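PDB 5JLD: arginyl-tRNA synthetase, putative from Plasmodium falciparum, which probably catalyses the ATP-dependent joining of L-arginine to tRNA(Arg), releasing AMP and diphosphate, as a class I aminoacyl-tRNA synthetase. Local coordinates for residues Ser276-Met281 / Leu332-Thr337; Ile513-His518 / Tyr543-Thr548. All blocks are in the same frame, centred on the assembly; numbering follows the deposited sequence.

Contact 1 (Ser276-Met281 / Leu332-Thr337); sequences SFYVPM and LYYRLT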
loop_
_atom_site.group_PDB
_atom_site.type_symbol
_atom_site.label_atom_id
_atom_site.label_comp_id
_atom_site.label_asym_id
_atom_site.label_seq_id
_atom_site.Cartn_x
_atom_site.Cartn_y
_atom_site.Cartn_z
ATOM N N SER A 276 -6.063 -24.915 4.323
ATOM C CA SER A 276 -5.689 -26.337 4.259
ATOM C C SER A 276 -4.204 -26.525 4.539
ATOM O O SER A 276 -3.810 -27.480 5.220
ATOM C CB SER A 276 -6.036 -26.938 2.890
ATOM O OG SER A 276 -5.254 -26.360 1.848
ATOM N N PHE A 277 -3.400 -25.580 4.046
ATOM C CA PHE A 277 -1.944 -25.638 4.187
ATOM C C PHE A 277 -1.520 -25.782 5.643
ATOM O O PHE A 277 -0.500 -26.404 5.938
ATOM C CB PHE A 277 -1.277 -24.398 3.561
ATOM C CG PHE A 277 0.234 -24.381 3.693
ATOM C CD1 PHE A 277 1.038 -25.049 2.774
ATOM C CD2 PHE A 277 0.846 -23.709 4.738
ATOM C CE1 PHE A 277 2.431 -25.040 2.890
ATOM C CE2 PHE A 277 2.244 -23.703 4.868
ATOM C CZ PHE A 277 3.036 -24.369 3.939
ATOM N N TYR A 278 -2.304 -25.236 6.566
ATOM C CA TYR A 278 -1.861 -25.270 7.955
ATOM C C TYR A 278 -2.393 -26.476 8.721
ATOM O O TYR A 278 -1.926 -26.777 9.819
ATOM C CB TYR A 278 -2.251 -23.974 8.650
ATOM C CG TYR A 278 -1.694 -22.769 7.918
ATOM C CD1 TYR A 278 -0.386 -22.331 8.149
ATOM C CD2 TYR A 278 -2.466 -22.082 6.986
ATOM C CE1 TYR A 278 0.142 -21.210 7.480
ATOM C CE2 TYR A 278 -1.957 -20.970 6.308
ATOM C CZ TYR A 278 -0.645 -20.543 6.558
ATOM O OH TYR A 278 -0.147 -19.458 5.884
ATOM N N VAL A 279 -3.359 -27.165 8.124
ATOM C CA VAL A 279 -4.028 -28.249 8.818
ATOM C C VAL A 279 -3.048 -29.300 9.408
ATOM O O VAL A 279 -3.213 -29.693 10.560
ATOM C CB VAL A 279 -5.067 -28.911 7.882
ATOM C CG1 VAL A 279 -5.572 -30.244 8.450
ATOM C CG2 VAL A 279 -6.229 -27.929 7.648
ATOM N N PRO A 280 -1.998 -29.707 8.662
ATOM C CA PRO A 280 -1.091 -30.703 9.268
ATOM C C PRO A 280 -0.176 -30.190 10.395
ATOM O O PRO A 280 0.610 -30.981 10.894
ATOM C CB PRO A 280 -0.213 -31.149 8.090
ATOM C CG PRO A 280 -0.946 -30.703 6.851
ATOM C CD PRO A 280 -1.651 -29.448 7.252
ATOM N N MET A 281 -0.238 -28.922 10.786
ATOM C CA MET A 281 0.635 -28.482 11.871
ATOM C C MET A 281 -0.145 -27.951 13.078
ATOM O O MET A 281 0.448 -27.622 14.121
ATOM C CB MET A 281 1.640 -27.443 11.361
ATOM C CG MET A 281 1.077 -26.103 10.934
ATOM S SD MET A 281 2.351 -25.038 10.165
ATOM C CE MET A 281 2.492 -25.796 8.537
ATOM N N LEU A 332 0.292 -17.393 11.745
ATOM C CA LEU A 332 1.283 -16.412 12.226
ATOM C C LEU A 332 2.500 -17.141 12.830
ATOM O O LEU A 332 3.644 -16.719 12.625
ATOM C CB LEU A 332 0.664 -15.442 13.233
ATOM C CG LEU A 332 1.456 -14.172 13.569
ATOM C CD1 LEU A 332 2.175 -13.555 12.354
ATOM C CD2 LEU A 332 0.497 -13.155 14.170
ATOM N N TYR A 333 2.245 -18.230 13.563
ATOM C CA TYR A 333 3.325 -19.131 14.011
ATOM C C TYR A 333 4.273 -19.520 12.870
ATOM O O TYR A 333 5.505 -19.444 12.993
ATOM C CB TYR A 333 2.749 -20.413 14.635
ATOM C CG TYR A 333 3.769 -21.537 14.706
ATOM C CD1 TYR A 333 4.677 -21.615 15.754
ATOM C CD2 TYR A 333 3.845 -22.497 13.701
ATOM C CE1 TYR A 333 5.628 -22.631 15.804
ATOM C CE2 TYR A 333 4.788 -23.507 13.743
ATOM C CZ TYR A 333 5.669 -23.574 14.798
ATOM O OH TYR A 333 6.595 -24.577 14.835
ATOM N N TYR A 334 3.677 -19.938 11.757
ATOM C CA TYR A 334 4.423 -20.379 10.590
ATOM C C TYR A 334 5.236 -19.231 9.996
ATOM O O TYR A 334 6.409 -19.391 9.712
ATOM C CB TYR A 334 3.478 -20.968 9.533
ATOM C CG TYR A 334 4.161 -21.347 8.227
ATOM C CD1 TYR A 334 4.807 -22.573 8.077
ATOM C CD2 TYR A 334 4.166 -20.463 7.146
ATOM C CE1 TYR A 334 5.441 -22.916 6.865
ATOM C CE2 TYR A 334 4.783 -20.790 5.952
ATOM C CZ TYR A 334 5.423 -22.012 5.817
ATOM O OH TYR A 334 6.026 -22.296 4.622
ATOM N N ARG A 335 4.606 -18.078 9.818
ATOM C CA ARG A 335 5.276 -16.928 9.209
ATOM C C ARG A 335 6.449 -16.467 10.066
ATOM O O ARG A 335 7.509 -16.114 9.546
ATOM C CB ARG A 335 4.265 -15.793 8.982
ATOM C CG ARG A 335 3.200 -16.212 7.968
ATOM C CD ARG A 335 1.941 -15.366 7.991
ATOM N NE ARG A 335 1.083 -15.766 6.879
ATOM C CZ ARG A 335 -0.099 -15.239 6.574
ATOM N NH1 ARG A 335 -0.623 -14.235 7.284
ATOM N NH2 ARG A 335 -0.755 -15.709 5.525
ATOM N N LEU A 336 6.283 -16.529 11.382
ATOM C CA LEU A 336 7.327 -16.030 12.281
ATOM C C LEU A 336 8.497 -17.013 12.447
ATOM O O LEU A 336 9.669 -16.599 12.436
ATOM C CB LEU A 336 6.722 -15.703 13.646
ATOM C CG LEU A 336 5.867 -14.435 13.668
ATOM C CD1 LEU A 336 5.179 -14.319 15.004
ATOM C CD2 LEU A 336 6.723 -13.203 13.405
ATOM N N THR A 337 8.179 -18.302 12.598
ATOM C CA THR A 337 9.218 -19.294 12.892
ATOM C C THR A 337 9.811 -19.931 11.629
ATOM O O THR A 337 10.988 -20.277 11.607
ATOM C CB THR A 337 8.685 -20.426 13.822
ATOM O OG1 THR A 337 7.695 -21.197 13.133
ATOM C CG2 THR A 337 8.076 -19.842 15.101
HETATM O O HOH W 1 2.034 -17.877 5.047
#

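Contact 2 (Ile513-His518 / Tyr543-Thr548); sequences INLGLH and YDLTTT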
loop_
_atom_site.group_PDB
_atom_site.type_symbol
_atom_site.label_atom_id
_atom_site.label_comp_id
_atom_site.label_asym_id
_atom_site.label_seq_id
_atom_site.Cartn_x
_atom_site.Cartn_y
_atom_site.Cartn_z
ATOM N N ILE A 513 11.204 25.906 -8.351
ATOM C CA ILE A 513 11.500 25.631 -6.951
ATOM C C ILE A 513 10.464 24.677 -6.372
ATOM O O ILE A 513 10.814 23.655 -5.794
ATOM C CB ILE A 513 11.524 26.923 -6.089
ATOM C CG1 ILE A 513 12.745 27.776 -6.421
ATOM C CG2 ILE A 513 11.551 26.574 -4.609
ATOM C CD1 ILE A 513 14.066 27.085 -6.107
ATOM N N ASN A 514 9.189 25.015 -6.542
ATOM C CA ASN A 514 8.101 24.210 -5.972
ATOM C C ASN A 514 8.024 22.779 -6.536
ATOM O O ASN A 514 7.789 21.800 -5.789
ATOM C CB ASN A 514 6.765 24.917 -6.189
ATOM C CG ASN A 514 6.525 26.033 -5.192
ATOM O OD1 ASN A 514 7.376 26.318 -4.354
ATOM N ND2 ASN A 514 5.362 26.675 -5.284
ATOM N N LEU A 515 8.220 22.667 -7.850
ATOM C CA LEU A 515 8.280 21.363 -8.491
ATOM C C LEU A 515 9.453 20.546 -7.931
ATOM O O LEU A 515 9.285 19.384 -7.546
ATOM C CB LEU A 515 8.387 21.520 -10.015
ATOM C CG LEU A 515 8.493 20.200 -10.792
ATOM C CD1 LEU A 515 7.349 19.282 -10.375
ATOM C CD2 LEU A 515 8.464 20.420 -12.284
ATOM N N GLY A 516 10.631 21.170 -7.866
ATOM C CA GLY A 516 11.814 20.530 -7.301
ATOM C C GLY A 516 11.551 19.996 -5.905
ATOM O O GLY A 516 11.841 18.823 -5.587
ATOM N N LEU A 517 10.964 20.853 -5.076
ATOM C CA LEU A 517 10.626 20.503 -3.707
ATOM C C LEU A 517 9.733 19.263 -3.670
ATOM O O LEU A 517 10.040 18.260 -2.988
ATOM C CB LEU A 517 9.918 21.668 -3.011
ATOM C CG LEU A 517 9.321 21.332 -1.637
ATOM C CD1 LEU A 517 10.426 20.925 -0.681
ATOM C CD2 LEU A 517 8.508 22.500 -1.055
ATOM N N HIS A 518 8.632 19.336 -4.411
ATOM C CA HIS A 518 7.692 18.251 -4.376
ATOM C C HIS A 518 8.372 16.939 -4.784
ATOM O O HIS A 518 8.191 15.913 -4.131
ATOM C CB HIS A 518 6.490 18.523 -5.260
ATOM C CG HIS A 518 5.335 17.617 -4.952
ATOM N ND1 HIS A 518 4.589 17.739 -3.798
ATOM C CD2 HIS A 518 4.830 16.549 -5.615
ATOM C CE1 HIS A 518 3.654 16.806 -3.778
ATOM N NE2 HIS A 518 3.784 16.065 -4.867
ATOM N N TYR A 543 -0.994 12.974 -7.373
ATOM C CA TYR A 543 -1.900 13.990 -7.875
ATOM C C TYR A 543 -1.196 15.335 -7.745
ATOM O O TYR A 543 -1.168 16.136 -8.695
ATOM C CB TYR A 543 -3.230 13.979 -7.106
ATOM C CG TYR A 543 -4.248 14.972 -7.633
ATOM C CD1 TYR A 543 -4.991 14.692 -8.775
ATOM C CD2 TYR A 543 -4.468 16.186 -6.989
ATOM C CE1 TYR A 543 -5.917 15.585 -9.267
ATOM C CE2 TYR A 543 -5.400 17.105 -7.480
ATOM C CZ TYR A 543 -6.119 16.795 -8.621
ATOM O OH TYR A 543 -7.047 17.677 -9.116
ATOM N N ASP A 544 -0.566 15.563 -6.595
ATOM C CA ASP A 544 -0.024 16.897 -6.386
ATOM C C ASP A 544 1.098 17.065 -7.384
ATOM O O ASP A 544 1.233 18.143 -7.978
ATOM C CB ASP A 544 0.422 17.110 -4.941
ATOM C CG ASP A 544 -0.759 17.083 -3.968
ATOM O OD1 ASP A 544 -1.928 17.176 -4.435
ATOM O OD2 ASP A 544 -0.538 16.967 -2.746
ATOM N N LEU A 545 1.812 15.966 -7.671
ATOM C CA LEU A 545 2.925 16.065 -8.599
ATOM C C LEU A 545 2.402 16.613 -9.922
ATOM O O LEU A 545 2.972 17.555 -10.500
ATOM C CB LEU A 545 3.607 14.727 -8.794
ATOM C CG LEU A 545 4.704 14.708 -9.857
ATOM C CD1 LEU A 545 5.791 15.720 -9.525
ATOM C CD2 LEU A 545 5.288 13.293 -9.971
ATOM N N THR A 546 1.262 16.091 -10.352
ATOM C CA THR A 546 0.753 16.485 -11.647
ATOM C C THR A 546 0.383 17.963 -11.593
ATOM O O THR A 546 0.790 18.728 -12.471
ATOM C CB THR A 546 -0.446 15.592 -12.104
ATOM O OG1 THR A 546 -1.636 15.945 -11.392
ATOM C CG2 THR A 546 -0.123 14.109 -11.873
ATOM N N THR A 547 -0.292 18.410 -10.535
ATOM C CA THR A 547 -0.796 19.793 -10.582
ATOM C C THR A 547 0.364 20.765 -10.465
ATOM O O THR A 547 0.448 21.760 -11.209
ATOM C CB THR A 547 -1.821 20.083 -9.487
ATOM O OG1 THR A 547 -1.212 19.879 -8.210
ATOM C CG2 THR A 547 -3.061 19.174 -9.636
ATOM N N THR A 548 1.270 20.464 -9.540
ATOM C CA THR A 548 2.471 21.259 -9.406
ATOM C C THR A 548 3.116 21.358 -10.779
ATOM O O THR A 548 3.460 22.470 -11.226
ATOM C CB THR A 548 3.439 20.659 -8.390
ATOM O OG1 THR A 548 2.784 20.585 -7.122
ATOM C CG2 THR A 548 4.692 21.527 -8.259
#

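Contact 1 (Ser276-Met281 / Leu332-Thr337)
In the class I catalytic domain of this synthetase, a small aromatic cluster joins the loop between strand 271-272 and helix 282-292 to the last turns of helix 326-337. Tyr334 lies at its centre, its CG anti to the backbone N (chi1 175°), so that the ring extends from the helix toward the loop. Phe277 meets it edge-to-face: its edge is directed at one face of Tyr334, with CE2 of Phe277 3.7 Å from CZ of Tyr334 and the planes 79° apart. Tyr278 makes a second, offset edge-to-face pair, set nearer the root of the same side chain, where its CE1 lies 3.9 Å from CB of Tyr334. Phe277 also lays CD2 over the centre of one face of the Tyr278 ring, so the two loop aromatics brace each other. The bent chain of Met281 brings both SD and CE beside CD1 of Tyr334, CE at 4.0 Å, in an oblique Met-aromatic contact. No direct hydrogen bond crosses the interface. Instead, one water bridges it, 2.8 Å from OH of Tyr278 and accepting from NE of Arg335 at 3.0 Å, in the plane of the guanidinium. Arg335 spends NH1 on a salt bridge to Asp137 of the central parallel sheet. The loop is thus held to the helix by ring packing, while the hydroxyl of buried Tyr278 bonds through water to an arginine anchored on the sheet.

Contact 2 (Ile513-His518 / Tyr543-Thr548)
His518 and Leu545 both hold CG anti to the backbone N (chi1 -164° for His518), whereas Thr548 turns its OG1 beside the backbone N and its CG2 anti to it. The first of these settings carries the imidazole from helix 510-520 across to the backbone of helix 536-556, where it meets the turn at Asp544 and Leu545. There CE1 of His518 approaches CB of Asp544 to 3.4 Å. CD2 of His518 lies 3.6 Å from CA of Leu545. NE2 of His518 is close to N of Leu545, but the angle is too poor for a hydrogen bond; NE2 is instead hydrogen-bonded to a residue flanking the segments, and no hydrogen bond joins the two segments. The carboxylate of Asp544 is turned well out of the imidazole plane, by 58°, and OD2 stays 4.9 Å from NE2 of His518, so any bias toward a protonated ring would be weak, and the charge of the imidazole is not established.

Thr548 divides its two branches between the helices. Its OG1 turns back along its own helix and donates to O of Asp544 at 3.0 Å, from above the carbonyl plane; that oxygen also accepts from N of Thr548. The methyl CG2 is thereby presented to the other helix, where it rests 3.6 Å from CA of Leu515. Beside it, Leu515 and Leu545 meet methyl to methyl, obliquely, with their CD1 atoms 4.0 Å apart. Leu570 and Thr574 of helix 564-584 pack on Leu515, Leu577 of that helix packs on Leu545, and Tyr541 stacks on His518. The axes of the short segments 513-518 and 543-548 approach to 9.9 Å and run nearly antiparallel, at 163°; the pair belongs to the all-helical bundle of the DALR anticodon-binding domain.

How the contacts relate
Followed from the N terminus, the chain closes contact 1 first, within the catalytic domain: the 50 residues between its segments include helix 282-292, three short strands and the start of helix 326-337, and the contact fastens the two ends of this excursion together. Contact 2 opens much later, in the anticodon-binding domain, where a shorter loop of 24 residues, mostly the end of helix 510-520, helix 522-532 and the start of helix 536-556, returns helix 536-556 against helix 510-520. The contacts therefore run in series and neither nest nor cross. Their centres are 46 Å apart, on opposite sides of the chain's centre, and each ties together elements of its own domain.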